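Local coordinates for protein glycosyl transferase family 9 (PDB 3TOV) that probably transfers a sugar, such as a heptose, from an activated donor onto an acceptor, at residues D7-V12 with T90-N95; I23-F28 with Q51-N56; H38-Y43 with I59-V64. All coordinates share one frame; numbering follows the deposited sequence.

Contact 1 of 3, residues D7-V12 with T90-N95; sequences DYKRIV and TDIVIN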
loop_
_atom_site.group_PDB
_atom_site.type_symbol
_atom_site.label_atom_id
_atom_site.label_comp_id
_atom_site.label_asym_id
_atom_site.label_seq_id
_atom_site.Cartn_x
_atom_site.Cartn_y
_atom_site.Cartn_z
ATOM N N ASP A 7 -16.200 -12.447 -18.387
ATOM C CA ASP A 7 -15.994 -11.643 -19.592
ATOM C C ASP A 7 -17.321 -11.144 -20.178
ATOM O O ASP A 7 -18.347 -11.819 -20.081
ATOM C CB ASP A 7 -15.189 -12.424 -20.637
ATOM C CG ASP A 7 -14.561 -11.522 -21.688
ATOM O OD1 ASP A 7 -14.552 -10.290 -21.491
ATOM O OD2 ASP A 7 -14.065 -12.043 -22.709
ATOM N N TYR A 8 -17.296 -9.951 -20.764
ATOM C CA TYR A 8 -18.480 -9.371 -21.401
ATOM C C TYR A 8 -19.574 -8.940 -20.416
ATOM O O TYR A 8 -20.753 -8.927 -20.754
ATOM C CB TYR A 8 -19.051 -10.322 -22.470
ATOM C CG TYR A 8 -18.282 -10.280 -23.769
ATOM C CD1 TYR A 8 -18.282 -9.136 -24.557
ATOM C CD2 TYR A 8 -17.547 -11.372 -24.205
ATOM C CE1 TYR A 8 -17.568 -9.074 -25.750
ATOM C CE2 TYR A 8 -16.827 -11.326 -25.404
ATOM C CZ TYR A 8 -16.843 -10.171 -26.176
ATOM O OH TYR A 8 -16.139 -10.107 -27.368
ATOM N N LYS A 9 -19.179 -8.569 -19.203
ATOM C CA LYS A 9 -20.148 -8.202 -18.173
ATOM C C LYS A 9 -19.843 -6.833 -17.543
ATOM O O LYS A 9 -18.705 -6.370 -17.560
ATOM C CB LYS A 9 -20.191 -9.281 -17.074
ATOM C CG LYS A 9 -20.333 -10.714 -17.557
ATOM C CD LYS A 9 -21.578 -10.882 -18.396
ATOM C CE LYS A 9 -22.205 -12.247 -18.188
ATOM N NZ LYS A 9 -22.509 -12.455 -16.741
ATOM N N ARG A 10 -20.868 -6.191 -16.992
ATOM C CA ARG A 10 -20.666 -4.993 -16.189
ATOM C C ARG A 10 -20.480 -5.413 -14.752
ATOM O O ARG A 10 -21.345 -6.073 -14.180
ATOM C CB ARG A 10 -21.860 -4.048 -16.280
ATOM C CG ARG A 10 -22.021 -3.395 -17.632
ATOM C CD ARG A 10 -23.020 -2.250 -17.589
ATOM N NE ARG A 10 -22.384 -0.990 -17.963
ATOM C CZ ARG A 10 -22.090 -0.021 -17.104
ATOM N NH1 ARG A 10 -22.392 -0.162 -15.816
ATOM N NH2 ARG A 10 -21.501 1.089 -17.540
ATOM N N ILE A 11 -19.360 -5.011 -14.165
ATOM C CA ILE A 11 -18.985 -5.497 -12.848
ATOM C C ILE A 11 -18.653 -4.362 -11.888
ATOM O O ILE A 11 -17.995 -3.393 -12.260
ATOM C CB ILE A 11 -17.768 -6.421 -12.956
ATOM C CG1 ILE A 11 -18.005 -7.477 -14.031
ATOM C CG2 ILE A 11 -17.486 -7.088 -11.640
ATOM C CD1 ILE A 11 -16.743 -8.159 -14.474
ATOM N N VAL A 12 -19.113 -4.479 -10.649
ATOM C CA VAL A 12 -18.709 -3.527 -9.624
ATOM C C VAL A 12 -17.848 -4.173 -8.525
ATOM O O VAL A 12 -18.134 -5.271 -8.044
ATOM C CB VAL A 12 -19.919 -2.810 -9.004
ATOM C CG1 VAL A 12 -19.504 -2.031 -7.770
ATOM C CG2 VAL A 12 -20.528 -1.889 -10.012
ATOM N N THR A 90 -25.713 -3.476 -13.902
ATOM C CA THR A 90 -24.625 -4.253 -13.321
ATOM C C THR A 90 -24.922 -5.756 -13.236
ATOM O O THR A 90 -25.905 -6.169 -12.631
ATOM C CB THR A 90 -24.307 -3.720 -11.913
ATOM O OG1 THR A 90 -23.847 -2.361 -12.005
ATOM C CG2 THR A 90 -23.260 -4.589 -11.250
ATOM N N ASP A 91 -24.057 -6.568 -13.836
ATOM C CA ASP A 91 -24.277 -8.016 -13.925
ATOM C C ASP A 91 -23.818 -8.744 -12.663
ATOM O O ASP A 91 -24.570 -9.526 -12.068
ATOM C CB ASP A 91 -23.534 -8.583 -15.138
ATOM C CG ASP A 91 -23.976 -7.948 -16.444
ATOM O OD1 ASP A 91 -25.203 -7.790 -16.632
ATOM O OD2 ASP A 91 -23.102 -7.597 -17.274
ATOM N N ILE A 92 -22.575 -8.467 -12.276
ATOM C CA ILE A 92 -21.936 -9.066 -11.116
ATOM C C ILE A 92 -21.410 -8.007 -10.159
ATOM O O ILE A 92 -20.713 -7.076 -10.570
ATOM C CB ILE A 92 -20.703 -9.870 -11.545
ATOM C CG1 ILE A 92 -21.092 -11.002 -12.491
ATOM C CG2 ILE A 92 -19.950 -10.401 -10.329
ATOM C CD1 ILE A 92 -20.009 -11.326 -13.485
ATOM N N VAL A 93 -21.725 -8.161 -8.878
ATOM C CA VAL A 93 -21.051 -7.390 -7.839
ATOM C C VAL A 93 -20.146 -8.273 -6.962
ATOM O O VAL A 93 -20.563 -9.317 -6.465
ATOM C CB VAL A 93 -22.046 -6.614 -6.965
ATOM C CG1 VAL A 93 -21.487 -6.430 -5.553
ATOM C CG2 VAL A 93 -22.365 -5.274 -7.608
ATOM N N ILE A 94 -18.904 -7.835 -6.789
ATOM C CA ILE A 94 -17.923 -8.540 -5.978
ATOM C C ILE A 94 -17.565 -7.699 -4.756
ATOM O O ILE A 94 -17.016 -6.616 -4.902
ATOM C CB ILE A 94 -16.639 -8.764 -6.787
ATOM C CG1 ILE A 94 -16.974 -9.408 -8.128
ATOM C CG2 ILE A 94 -15.643 -9.592 -5.998
ATOM C CD1 ILE A 94 -15.789 -9.955 -8.865
ATOM N N ASN A 95 -17.873 -8.180 -3.556
ATOM C CA ASN A 95 -17.521 -7.432 -2.348
ATOM C C ASN A 95 -16.247 -7.980 -1.705
ATOM O O ASN A 95 -16.184 -9.163 -1.366
ATOM C CB ASN A 95 -18.676 -7.420 -1.335
ATOM C CG ASN A 95 -18.338 -6.628 -0.077
ATOM O OD1 ASN A 95 -17.464 -5.764 -0.091
ATOM N ND2 ASN A 95 -19.033 -6.921 1.016
#
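Two neighbouring parallel strands meet here, and D91 grips the start of the pairing. R10 N donates to D91 OD2 at 2.7 Å, arriving 34° out of the carboxylate plane. The D91 chain starts with CG anti to its own carbonyl carbon (chi1 -59°), which carries the carboxylate back to R10. K9 passes the carboxylate at about a right angle, and K9 CB lies 3.4 Å from D91 OD2. K9 NZ stays 4.9 Å from D91 OD2, so the opposite charges are near without touching and may attract weakly. R10 O has two donors, D91 N at 2.8 Å and I92 N at 3.3 Å, both in the carbonyl plane. Beyond this point the regular ladder runs on. V12 N donates to I92 O at 3.1 Å, and I94 N meets V12 O almost straight at 3.0 Å. An alanine in place of D91 would remove the carboxylate and would probably leave R10 N without this partner and the strand entry less firmly held. I11 and I92 share one face of the sheet, where I11 CG2 also reaches I94 CG1. V12 and V93 share the other, with V12 CB 3.7 Å from V93 CG2. There V12 CG2 crosses the T90 side chain. Further out, I84 of helix 70-87 packs on V12 and T90, and A106 and I109 of helix 100-109 pack on V93. Strands 10-14 and 92-95 are the central pair of a 3-2-1-4-5-6 parallel sheet, the arrangement of a Rossmann-like domain, as in the GT-B fold.

Contact 2 of 3, residues I23-F28 with Q51-N56; sequences ILTTPF and QVMEYN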
loop_
_atom_site.group_PDB
_atom_site.type_symbol
_atom_site.label_atom_id
_atom_site.label_comp_id
_atom_site.label_asym_id
_atom_site.label_seq_id
_atom_site.Cartn_x
_atom_site.Cartn_y
_atom_site.Cartn_z
ATOM N N ILE A 23 -4.122 -0.572 -2.087
ATOM C CA ILE A 23 -3.082 -0.836 -3.071
ATOM C C ILE A 23 -2.923 -2.341 -3.290
ATOM O O ILE A 23 -2.619 -2.796 -4.397
ATOM C CB ILE A 23 -1.768 -0.176 -2.660
ATOM C CG1 ILE A 23 -1.996 1.343 -2.542
ATOM C CG2 ILE A 23 -0.669 -0.528 -3.643
ATOM C CD1 ILE A 23 -0.895 2.110 -1.811
ATOM N N LEU A 24 -3.178 -3.107 -2.233
ATOM C CA LEU A 24 -3.076 -4.564 -2.268
ATOM C C LEU A 24 -4.181 -5.236 -3.080
ATOM O O LEU A 24 -4.094 -6.423 -3.389
ATOM C CB LEU A 24 -3.082 -5.126 -0.847
ATOM C CG LEU A 24 -1.843 -4.788 -0.027
ATOM C CD1 LEU A 24 -2.049 -5.178 1.412
ATOM C CD2 LEU A 24 -0.661 -5.506 -0.625
ATOM N N THR A 25 -5.228 -4.486 -3.407
ATOM C CA THR A 25 -6.300 -5.012 -4.242
ATOM C C THR A 25 -5.955 -4.795 -5.704
ATOM O O THR A 25 -6.716 -5.167 -6.600
ATOM C CB THR A 25 -7.641 -4.313 -3.973
ATOM O OG1 THR A 25 -7.579 -2.947 -4.419
ATOM C CG2 THR A 25 -7.982 -4.354 -2.500
ATOM N N THR A 26 -4.804 -4.188 -5.944
ATOM C CA THR A 26 -4.475 -3.725 -7.279
ATOM C C THR A 26 -4.018 -4.828 -8.263
ATOM O O THR A 26 -4.308 -4.740 -9.467
ATOM C CB THR A 26 -3.486 -2.537 -7.217
ATOM O OG1 THR A 26 -3.796 -1.608 -8.262
ATOM C CG2 THR A 26 -2.040 -3.000 -7.329
ATOM N N PRO A 27 -3.320 -5.870 -7.756
ATOM C CA PRO A 27 -2.900 -7.009 -8.584
ATOM C C PRO A 27 -4.090 -7.919 -8.920
ATOM O O PRO A 27 -4.194 -8.456 -10.027
ATOM C CB PRO A 27 -1.914 -7.757 -7.674
ATOM C CG PRO A 27 -1.609 -6.843 -6.553
ATOM C CD PRO A 27 -2.839 -6.027 -6.373
ATOM N N PHE A 28 -4.970 -8.098 -7.944
ATOM C CA PHE A 28 -6.284 -8.676 -8.181
ATOM C C PHE A 28 -7.016 -7.992 -9.360
ATOM O O PHE A 28 -7.683 -8.641 -10.180
ATOM C CB PHE A 28 -7.090 -8.561 -6.886
ATOM C CG PHE A 28 -8.568 -8.674 -7.066
ATOM C CD1 PHE A 28 -9.225 -9.849 -6.752
ATOM C CD2 PHE A 28 -9.306 -7.600 -7.530
ATOM C CE1 PHE A 28 -10.595 -9.952 -6.908
ATOM C CE2 PHE A 28 -10.676 -7.700 -7.691
ATOM C CZ PHE A 28 -11.322 -8.877 -7.379
ATOM N N GLN A 51 -6.947 9.339 -5.510
ATOM C CA GLN A 51 -5.858 9.592 -6.455
ATOM C C GLN A 51 -5.072 8.308 -6.750
ATOM O O GLN A 51 -4.332 8.215 -7.727
ATOM C CB GLN A 51 -4.929 10.687 -5.946
ATOM C CG GLN A 51 -5.601 11.682 -5.043
ATOM C CD GLN A 51 -4.802 12.967 -4.917
ATOM O OE1 GLN A 51 -4.115 13.375 -5.852
ATOM N NE2 GLN A 51 -4.881 13.605 -3.756
ATOM N N VAL A 52 -5.253 7.311 -5.899
ATOM C CA VAL A 52 -4.565 6.034 -6.034
ATOM C C VAL A 52 -5.052 5.204 -7.237
ATOM O O VAL A 52 -4.281 4.477 -7.878
ATOM C CB VAL A 52 -4.735 5.232 -4.742
ATOM C CG1 VAL A 52 -4.430 3.764 -4.973
ATOM C CG2 VAL A 52 -3.858 5.831 -3.662
HETATM N N MSE A 53 -6.335 5.331 -7.550
HETATM C CA MSE A 53 -6.927 4.522 -8.595
HETATM C C MSE A 53 -7.263 5.318 -9.856
HETATM O O MSE A 53 -7.408 4.738 -10.930
HETATM C CB MSE A 53 -8.171 3.819 -8.063
HETATM C CG MSE A 53 -8.467 2.501 -8.758
HETATM SE SE MSE A 53 -7.200 1.107 -8.278
HETATM C CE MSE A 53 -7.772 0.782 -6.463
ATOM N N GLU A 54 -7.379 6.637 -9.718
ATOM C CA GLU A 54 -7.788 7.498 -10.825
ATOM C C GLU A 54 -7.319 6.943 -12.160
ATOM O O GLU A 54 -8.062 6.283 -12.888
ATOM C CB GLU A 54 -7.213 8.903 -10.653
ATOM C CG GLU A 54 -8.154 9.905 -10.035
ATOM C CD GLU A 54 -7.518 11.278 -9.941
ATOM O OE1 GLU A 54 -7.206 11.876 -10.999
ATOM O OE2 GLU A 54 -7.311 11.756 -8.805
ATOM N N TYR A 55 -6.071 7.242 -12.479
ATOM C CA TYR A 55 -5.428 6.667 -13.638
ATOM C C TYR A 55 -5.046 5.243 -13.257
ATOM O O TYR A 55 -4.321 5.022 -12.280
ATOM C CB TYR A 55 -4.211 7.512 -14.017
ATOM C CG TYR A 55 -4.497 9.003 -13.949
ATOM C CD1 TYR A 55 -4.769 9.736 -15.096
ATOM C CD2 TYR A 55 -4.515 9.671 -12.732
ATOM C CE1 TYR A 55 -5.039 11.099 -15.032
ATOM C CE2 TYR A 55 -4.781 11.026 -12.655
ATOM C CZ TYR A 55 -5.044 11.738 -13.808
ATOM O OH TYR A 55 -5.308 13.090 -13.729
ATOM N N ASN A 56 -5.590 4.282 -13.996
ATOM C CA ASN A 56 -5.352 2.863 -13.749
ATOM C C ASN A 56 -5.925 2.044 -14.877
ATOM O O ASN A 56 -7.124 2.109 -15.156
ATOM C CB ASN A 56 -5.973 2.391 -12.444
ATOM C CG ASN A 56 -5.698 0.924 -12.179
ATOM O OD1 ASN A 56 -6.419 0.063 -12.659
ATOM N ND2 ASN A 56 -4.632 0.633 -11.432
#
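This is a sparse, buried contact of side chains between the turn leading into helix 26-35 and the loop that joins strands 40-46 and 61-65. The segments bury just 158 Å² together. I23 and V52 make the apolar part. I23 CG1 lies 4.2 Å from V52 CG1. A type I beta turn from I23 to T26, with T26 N bonded to I23 O at 3.0 Å, brings T25 and T26 beside the selenomethionine M53. The M53 chain is folded at chi2 and chi3, both 72°, which brings its end back to the turn. Its CE comes to 4.3 Å from T25 OG1, and its SE lies 4.4 Å from T26 OG1. The hydroxyl of T25 is hydrogen-bonded to V22 O instead.

The protein has two Rossmann-like parallel sheets, as expected of a GT-B glycosyltransferase, and this contact lies near the meeting of its two halves. V275 and H274 of helix 271-277, in the second half, touch I23 and L24, respectively.

N56 closes the other end of the contact. Its CG is anti to the backbone N (chi1 -179°), which places the amide beside T26, and the two side chains cross obliquely. N56 ND2 stands 4.0 Å from T26 OG1, a loose approach. N56 OD1 accepts from N58 N, which holds the amide within its own loop.

Contact 3 of 3, residues H38-Y43 with I59-V64; sequences HSHITY and IDELIV
The Y43 end of this parallel strand pair is tightly packed; the end around H40 and D60 is more polar and more open. Y43 CG is anti to the backbone N (chi1 -159°). I59 CD1 lies against Y43 CB at 3.3 Å and meets the ring obliquely. L62 runs alongside Y43 and points the same way, its CD1 4.0 Å from Y43 CB. L29 of helix 26-35 and M53 also pack on Y43 and I59. I63 packs on V80 and I84 of helix 70-87. Y43 N donates to E61 O at 2.8 Å, and I63 N to Y43 O at 2.9 Å, both nearly along the C=O axis.

The start of the pairing is more exposed, yet D60 OD2 still holds I41 N through its anti lone pair, at 2.5 Å, and also forms a salt bridge with R33. D60 N donates to I41 O at 3.0 Å, while the bond from E61 N is weak. D60 CB sits over one face of the H40 ring, 3.9 Å from its centroid. E61 OE2 lies in plane at the ring edge, 3.6 Å from H40 NE2. A water can donate to S39 O, with a weak alternative at D60 OD1. I41 N and R33 would tend to keep D60 ionised, and the nearby carboxylates of D60 and E61 may favour a protonated H40.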
loop_
_atom_site.group_PDB
_atom_site.type_symbol
_atom_site.label_atom_id
_atom_site.label_comp_id
_atom_site.label_asym_id
_atom_site.label_seq_id
_atom_site.Cartn_x
_atom_site.Cartn_y
_atom_site.Cartn_z
ATOM N N HIS A 38 -13.146 -7.772 -21.900
ATOM C CA HIS A 38 -14.175 -6.961 -22.524
ATOM C C HIS A 38 -15.145 -6.405 -21.503
ATOM O O HIS A 38 -15.811 -5.402 -21.750
ATOM C CB HIS A 38 -14.932 -7.783 -23.561
ATOM C CG HIS A 38 -14.040 -8.487 -24.533
ATOM N ND1 HIS A 38 -13.985 -9.860 -24.631
ATOM C CD2 HIS A 38 -13.160 -8.009 -25.445
ATOM C CE1 HIS A 38 -13.119 -10.199 -25.570
ATOM N NE2 HIS A 38 -12.602 -9.093 -26.077
ATOM N N SER A 39 -15.220 -7.062 -20.354
ATOM C CA SER A 39 -16.122 -6.640 -19.295
ATOM C C SER A 39 -15.962 -5.156 -18.993
ATOM O O SER A 39 -14.877 -4.599 -19.115
ATOM C CB SER A 39 -15.854 -7.449 -18.029
ATOM O OG SER A 39 -15.764 -8.829 -18.330
ATOM N N HIS A 40 -17.058 -4.516 -18.614
ATOM C CA HIS A 40 -16.980 -3.169 -18.086
ATOM C C HIS A 40 -16.838 -3.225 -16.569
ATOM O O HIS A 40 -17.687 -3.781 -15.861
ATOM C CB HIS A 40 -18.207 -2.342 -18.463
ATOM C CG HIS A 40 -18.213 -0.981 -17.839
ATOM N ND1 HIS A 40 -18.564 -0.772 -16.521
ATOM C CD2 HIS A 40 -17.878 0.230 -18.341
ATOM C CE1 HIS A 40 -18.454 0.514 -16.244
ATOM N NE2 HIS A 40 -18.044 1.143 -17.332
ATOM N N ILE A 41 -15.764 -2.638 -16.068
ATOM C CA ILE A 41 -15.439 -2.784 -14.662
ATOM C C ILE A 41 -15.460 -1.442 -13.976
ATOM O O ILE A 41 -14.924 -0.471 -14.501
ATOM C CB ILE A 41 -14.053 -3.412 -14.475
ATOM C CG1 ILE A 41 -14.044 -4.841 -15.031
ATOM C CG2 ILE A 41 -13.686 -3.397 -13.015
ATOM C CD1 ILE A 41 -12.664 -5.467 -15.184
ATOM N N THR A 42 -16.077 -1.385 -12.801
ATOM C CA THR A 42 -16.088 -0.151 -12.032
ATOM C C THR A 42 -15.709 -0.386 -10.563
ATOM O O THR A 42 -16.172 -1.346 -9.939
ATOM C CB THR A 42 -17.429 0.622 -12.190
ATOM O OG1 THR A 42 -17.956 0.949 -10.904
ATOM C CG2 THR A 42 -18.453 -0.205 -12.971
ATOM N N TYR A 43 -14.845 0.494 -10.043
ATOM C CA TYR A 43 -14.299 0.415 -8.683
ATOM C C TYR A 43 -14.910 1.454 -7.758
ATOM O O TYR A 43 -15.234 2.555 -8.178
ATOM C CB TYR A 43 -12.806 0.682 -8.724
ATOM C CG TYR A 43 -12.012 0.154 -7.536
ATOM C CD1 TYR A 43 -11.246 -0.992 -7.661
ATOM C CD2 TYR A 43 -12.000 0.818 -6.310
ATOM C CE1 TYR A 43 -10.506 -1.481 -6.615
ATOM C CE2 TYR A 43 -11.261 0.333 -5.246
ATOM C CZ TYR A 43 -10.510 -0.826 -5.412
ATOM O OH TYR A 43 -9.750 -1.359 -4.392
ATOM N N ILE A 59 -9.281 -0.414 -14.889
ATOM C CA ILE A 59 -10.627 0.064 -14.584
ATOM C C ILE A 59 -11.234 0.983 -15.656
ATOM O O ILE A 59 -10.515 1.635 -16.419
ATOM C CB ILE A 59 -10.655 0.729 -13.216
ATOM C CG1 ILE A 59 -10.271 -0.300 -12.169
ATOM C CG2 ILE A 59 -12.035 1.268 -12.907
ATOM C CD1 ILE A 59 -10.285 0.243 -10.786
ATOM N N ASP A 60 -12.562 1.002 -15.718
ATOM C CA ASP A 60 -13.286 1.815 -16.689
ATOM C C ASP A 60 -13.891 3.003 -15.981
ATOM O O ASP A 60 -14.102 4.056 -16.582
ATOM C CB ASP A 60 -14.442 1.025 -17.312
ATOM C CG ASP A 60 -13.983 -0.192 -18.066
ATOM O OD1 ASP A 60 -13.147 -0.046 -18.982
ATOM O OD2 ASP A 60 -14.463 -1.295 -17.733
ATOM N N GLU A 61 -14.192 2.816 -14.703
ATOM C CA GLU A 61 -15.004 3.766 -13.972
ATOM C C GLU A 61 -14.731 3.619 -12.490
ATOM O O GLU A 61 -14.849 2.530 -11.933
ATOM C CB GLU A 61 -16.488 3.519 -14.255
ATOM C CG GLU A 61 -17.344 4.776 -14.261
ATOM C CD GLU A 61 -17.691 5.249 -15.673
ATOM O OE1 GLU A 61 -17.188 6.315 -16.092
ATOM O OE2 GLU A 61 -18.477 4.561 -16.365
ATOM N N LEU A 62 -14.372 4.738 -11.868
ATOM C CA LEU A 62 -14.048 4.814 -10.451
ATOM C C LEU A 62 -14.988 5.800 -9.759
ATOM O O LEU A 62 -15.102 6.960 -10.171
ATOM C CB LEU A 62 -12.598 5.276 -10.294
ATOM C CG LEU A 62 -12.076 5.707 -8.927
ATOM C CD1 LEU A 62 -12.243 4.577 -7.976
ATOM C CD2 LEU A 62 -10.628 6.092 -9.038
ATOM N N ILE A 63 -15.669 5.336 -8.716
ATOM C CA ILE A 63 -16.634 6.170 -7.998
ATOM C C ILE A 63 -16.322 6.163 -6.502
ATOM O O ILE A 63 -16.169 5.092 -5.904
ATOM C CB ILE A 63 -18.109 5.725 -8.261
ATOM C CG1 ILE A 63 -18.738 5.112 -7.019
ATOM C CG2 ILE A 63 -18.221 4.752 -9.450
ATOM C CD1 ILE A 63 -20.161 4.687 -7.260
ATOM N N VAL A 64 -16.208 7.351 -5.903
ATOM C CA VAL A 64 -15.710 7.465 -4.528
ATOM C C VAL A 64 -16.830 7.707 -3.519
ATOM O O VAL A 64 -17.958 7.947 -3.912
ATOM C CB VAL A 64 -14.652 8.574 -4.425
ATOM C CG1 VAL A 64 -14.062 8.833 -5.788
ATOM C CG2 VAL A 64 -15.261 9.848 -3.869
HETATM O O HOH W 1 -14.596 -2.203 -21.114
#

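Contacts 1 and 3 belong to one sheet, with centres about 9 Å apart. Strand 40-46 lies between the outermost strand 61-65 and strand 10-14. It joins the two contacts through I11 N to H40 O at 2.7 Å and I11 O to T42 N at 2.8 Å, both probable hydrogen bonds. Contact 2 sits about 11 Å from contact 3, centre to centre. There T25 OG1 meets Y43 OH at 2.7 Å, and M53 CE packs on Y43 CZ at 3.3 Å. Contacts 1 and 2 do not touch; their centres are about 18 Å apart. Contact 2 lies nearest the centre of the chain, probably close to the interdomain cleft where GT-B enzymes bind their substrates.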